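PDB 2F1N: cytolethal distending toxin subunit B from Escherichia coli, which nicks DNA as the endonuclease subunit of a tripartite toxin and very probably damages the DNA of intoxicated cells, which arrests them at G2/M. Local coordinates for residues S98-D101 against R106-L109; L123-V126 against R131-L134. All coordinates share one frame; numbering follows the deposited sequence.

Contact 1 of 2, residues S98-D101 against R106-L109; sequences SAVD and RVNL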
loop_
_atom_site.group_PDB
_atom_site.type_symbol
_atom_site.label_atom_id
_atom_site.label_comp_id
_atom_site.label_asym_id
_atom_site.label_seq_id
_atom_site.Cartn_x
_atom_site.Cartn_y
_atom_site.Cartn_z
ATOM N N SER A 98 -4.795 7.737 6.800
ATOM C CA SER A 98 -4.109 9.018 7.009
ATOM C C SER A 98 -4.772 10.086 6.171
ATOM O O SER A 98 -4.674 10.029 4.956
ATOM C CB SER A 98 -2.644 8.978 6.596
ATOM O OG SER A 98 -1.975 8.048 7.404
ATOM N N ALA A 99 -5.451 11.016 6.826
ATOM C CA ALA A 99 -5.904 12.232 6.179
ATOM C C ALA A 99 -4.641 13.087 5.936
ATOM O O ALA A 99 -4.006 13.595 6.871
ATOM C CB ALA A 99 -6.891 12.941 7.072
ATOM N N VAL A 100 -4.243 13.193 4.690
ATOM C CA VAL A 100 -3.038 13.917 4.329
ATOM C C VAL A 100 -3.427 15.383 4.330
ATOM O O VAL A 100 -2.799 16.193 5.007
ATOM C CB VAL A 100 -2.511 13.448 2.960
ATOM C CG1 VAL A 100 -1.450 14.403 2.409
ATOM C CG2 VAL A 100 -1.943 12.008 3.099
ATOM N N ASP A 101 -4.484 15.701 3.593
ATOM C CA ASP A 101 -5.074 17.026 3.694
ATOM C C ASP A 101 -6.276 16.954 4.615
ATOM O O ASP A 101 -7.179 16.120 4.445
ATOM C CB ASP A 101 -5.471 17.590 2.326
ATOM C CG ASP A 101 -4.411 17.355 1.261
ATOM O OD1 ASP A 101 -3.241 17.785 1.420
ATOM O OD2 ASP A 101 -4.674 16.749 0.207
ATOM N N ARG A 106 -7.852 14.851 -1.421
ATOM C CA ARG A 106 -7.779 14.058 -2.655
ATOM C C ARG A 106 -6.516 13.201 -2.745
ATOM O O ARG A 106 -6.259 12.532 -3.764
ATOM C CB ARG A 106 -7.888 14.974 -3.880
ATOM C CG ARG A 106 -9.348 15.105 -4.395
ATOM C CD ARG A 106 -9.540 16.089 -5.528
ATOM N NE ARG A 106 -9.315 17.454 -5.059
ATOM C CZ ARG A 106 -10.288 18.297 -4.723
ATOM N NH1 ARG A 106 -11.562 17.916 -4.810
ATOM N NH2 ARG A 106 -9.991 19.519 -4.297
ATOM N N VAL A 107 -5.698 13.249 -1.704
ATOM C CA VAL A 107 -4.457 12.462 -1.711
ATOM C C VAL A 107 -4.287 11.691 -0.383
ATOM O O VAL A 107 -3.165 11.376 0.045
ATOM C CB VAL A 107 -3.186 13.325 -2.157
ATOM C CG1 VAL A 107 -3.368 13.900 -3.569
ATOM C CG2 VAL A 107 -2.866 14.432 -1.173
ATOM N N ASN A 108 -5.422 11.290 0.210
ATOM C CA ASN A 108 -5.328 10.507 1.464
ATOM C C ASN A 108 -4.826 9.096 1.217
ATOM O O ASN A 108 -4.963 8.573 0.141
ATOM C CB ASN A 108 -6.657 10.498 2.202
ATOM C CG ASN A 108 -7.070 11.894 2.644
ATOM O OD1 ASN A 108 -6.233 12.744 2.874
ATOM N ND2 ASN A 108 -8.349 12.080 2.867
ATOM N N LEU A 109 -4.247 8.493 2.250
ATOM C CA LEU A 109 -3.688 7.132 2.151
ATOM C C LEU A 109 -4.349 6.186 3.115
ATOM O O LEU A 109 -4.789 6.598 4.199
ATOM C CB LEU A 109 -2.196 7.143 2.504
ATOM C CG LEU A 109 -1.298 7.872 1.519
ATOM C CD1 LEU A 109 0.035 8.130 2.261
ATOM C CD2 LEU A 109 -1.127 7.125 0.240
HETATM O O HOH W 1 -5.686 14.571 0.957
#
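N108 and V100 meet because the N108 side chain leans toward its own backbone N, with CG anti to the carbonyl carbon (chi1 -63°), and a chi2 of -28° turns the amide oxygen to the 98-101 backbone. There OD1 accepts a hydrogen bond from V100 N at 2.7 Å. The donor does not use a lone pair of the amide; it sits above the carbonyl plane, 38° out of it. The same OD1 also accepts from a water, so two bonds grip it. CB of N108 rests against S98 O at 3.4 Å.

The water is held by four bonds. It accepts from the backbone N of D101 and of V107, and it donates to N108 OD1 and to D101 OD2. It thus bridges the two backbones beyond the S98-L109 pair, and it ties the D101 carboxylate to the turn.

V100 points across the contact, with CG1 anti to its backbone N. Its CG2 lies 3.3 Å from V107 O, and its CG1 meets V107 CG2 at 3.9 Å. The two valine side chains cross at about a right angle. V107 CG2 also lies close to D101 OD2.

S98 and L109 form an antiparallel hydrogen-bonded pair. S98 N reaches L109 O at 2.8 Å, nearly straight, and L109 N returns a bond to S98 O at 3.1 Å. This pair closes the beta hairpin made by strands 92-98 and 109-113, neighbours in a sheet of the DNase I-like fold. N108 ND2 is hydrogen-bonded to G57 O, just past strand 50-56, which lies next to 109-113 in this sheet. L109 packs on T145 and H147 of strand 141-147, in the second sheet.

Contact 2 of 2, residues L123-V126 against R131-L134; sequences LSPV and RPLL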
loop_
_atom_site.group_PDB
_atom_site.type_symbol
_atom_site.label_atom_id
_atom_site.label_comp_id
_atom_site.label_asym_id
_atom_site.label_seq_id
_atom_site.Cartn_x
_atom_site.Cartn_y
_atom_site.Cartn_z
ATOM N N LEU A 123 6.223 7.360 8.117
ATOM C CA LEU A 123 7.465 7.994 7.697
ATOM C C LEU A 123 7.144 9.303 6.925
ATOM O O LEU A 123 6.157 9.398 6.181
ATOM C CB LEU A 123 8.325 7.028 6.858
ATOM C CG LEU A 123 8.419 5.566 7.403
ATOM C CD1 LEU A 123 9.332 4.729 6.561
ATOM C CD2 LEU A 123 8.861 5.472 8.872
ATOM N N SER A 124 7.994 10.304 7.135
ATOM C CA SER A 124 7.776 11.637 6.592
ATOM C C SER A 124 7.949 11.674 5.082
ATOM O O SER A 124 8.667 10.866 4.493
ATOM C CB SER A 124 8.741 12.623 7.290
ATOM O OG SER A 124 8.389 12.630 8.674
ATOM N N PRO A 125 7.261 12.617 4.430
ATOM C CA PRO A 125 7.460 12.829 3.001
ATOM C C PRO A 125 8.921 13.103 2.729
ATOM O O PRO A 125 9.596 13.704 3.577
ATOM C CB PRO A 125 6.672 14.127 2.725
ATOM C CG PRO A 125 5.599 14.137 3.790
ATOM C CD PRO A 125 6.248 13.518 5.016
ATOM N N VAL A 126 9.379 12.693 1.571
ATOM C CA VAL A 126 10.793 12.859 1.201
ATOM C C VAL A 126 11.023 14.067 0.321
ATOM O O VAL A 126 12.173 14.382 -0.017
ATOM C CB VAL A 126 11.352 11.597 0.518
ATOM C CG1 VAL A 126 12.834 11.745 0.302
ATOM C CG2 VAL A 126 11.069 10.357 1.411
ATOM N N ARG A 131 3.766 12.895 -0.406
ATOM C CA ARG A 131 2.940 12.233 0.599
ATOM C C ARG A 131 3.885 11.509 1.575
ATOM O O ARG A 131 5.022 11.240 1.226
ATOM C CB ARG A 131 2.055 11.175 -0.093
ATOM C CG ARG A 131 0.659 11.658 -0.370
ATOM C CD ARG A 131 0.647 12.656 -1.435
ATOM N NE ARG A 131 1.015 12.127 -2.771
ATOM C CZ ARG A 131 0.824 12.802 -3.928
ATOM N NH1 ARG A 131 0.311 14.053 -3.925
ATOM N NH2 ARG A 131 1.149 12.248 -5.086
ATOM N N PRO A 132 3.413 11.225 2.785
ATOM C CA PRO A 132 4.153 10.366 3.725
ATOM C C PRO A 132 4.097 8.926 3.274
ATOM O O PRO A 132 3.437 8.599 2.283
ATOM C CB PRO A 132 3.371 10.540 5.051
ATOM C CG PRO A 132 1.944 10.757 4.604
ATOM C CD PRO A 132 2.072 11.578 3.304
ATOM N N LEU A 133 4.816 8.056 3.997
ATOM C CA LEU A 133 4.681 6.599 3.872
ATOM C C LEU A 133 3.919 6.046 5.063
ATOM O O LEU A 133 4.280 6.330 6.158
ATOM C CB LEU A 133 6.082 5.961 3.839
ATOM C CG LEU A 133 6.704 6.178 2.455
ATOM C CD1 LEU A 133 8.219 5.940 2.490
ATOM C CD2 LEU A 133 6.039 5.296 1.392
ATOM N N LEU A 134 2.871 5.267 4.828
ATOM C CA LEU A 134 2.118 4.686 5.938
ATOM C C LEU A 134 2.333 3.197 5.815
ATOM O O LEU A 134 2.151 2.660 4.738
ATOM C CB LEU A 134 0.642 5.048 5.796
ATOM C CG LEU A 134 -0.414 4.248 6.592
ATOM C CD1 LEU A 134 -0.219 4.549 8.081
ATOM C CD2 LEU A 134 -1.845 4.628 6.101
HETATM O O HOH W 2 7.187 12.288 -0.321
#
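L123 and L133 have the most surface buried here, and they form an antiparallel hydrogen-bonded pair. L123 N donates to L133 O at 2.9 Å, in the carbonyl plane. L133 N donates back to L123 O, also at 2.9 Å, with the donor tilted 28° from the L123 carbonyl plane. Both side chains lie on the same face of the sheet and touch through their CB atoms, 3.9 Å apart.

P125 comes next. Its ring lies against the R131-P132 peptide, with CG 3.8 Å from P132 N. CD meets P132 CB at 4.1 Å, and the two proline rings cross obliquely. P125 CA also makes a CA-H...O contact with R131 O at 3.4 Å. Neither proline has an amide proton to give. Beyond them a water accepts from V126 N and lies within hydrogen-bonding distance of R131 O, one of several acceptors that compete for its protons.

The pair closes the hairpin of strands 119-123 and 133-138, at an edge of the six-stranded sheet within this chain. L123 and L133 both pack on F144 of strand 141-147 and on E162 of helix 156-168. P132 meets L109 of strand 109-113 in the other sheet.

Contacts 1 and 2 close successive hairpins, one in each of the two sheets packed together in this DNase I-like fold. Each joins a buried strand pair to a more exposed turn, so both are partly buried. Contact 1 is the more polar: an asparagine amide, a carboxylate and a water bridge its turn. Contact 2 relies on leucines and prolines, and its water links backbone atoms. They touch directly between the sheets. L109 CD1 of contact 1 lies 3.4 Å from P132 O of contact 2, and S98 OG is 3.7 Å from L134 CD2. V107 also packs on R131, whose NE is hydrogen-bonded to H147 O.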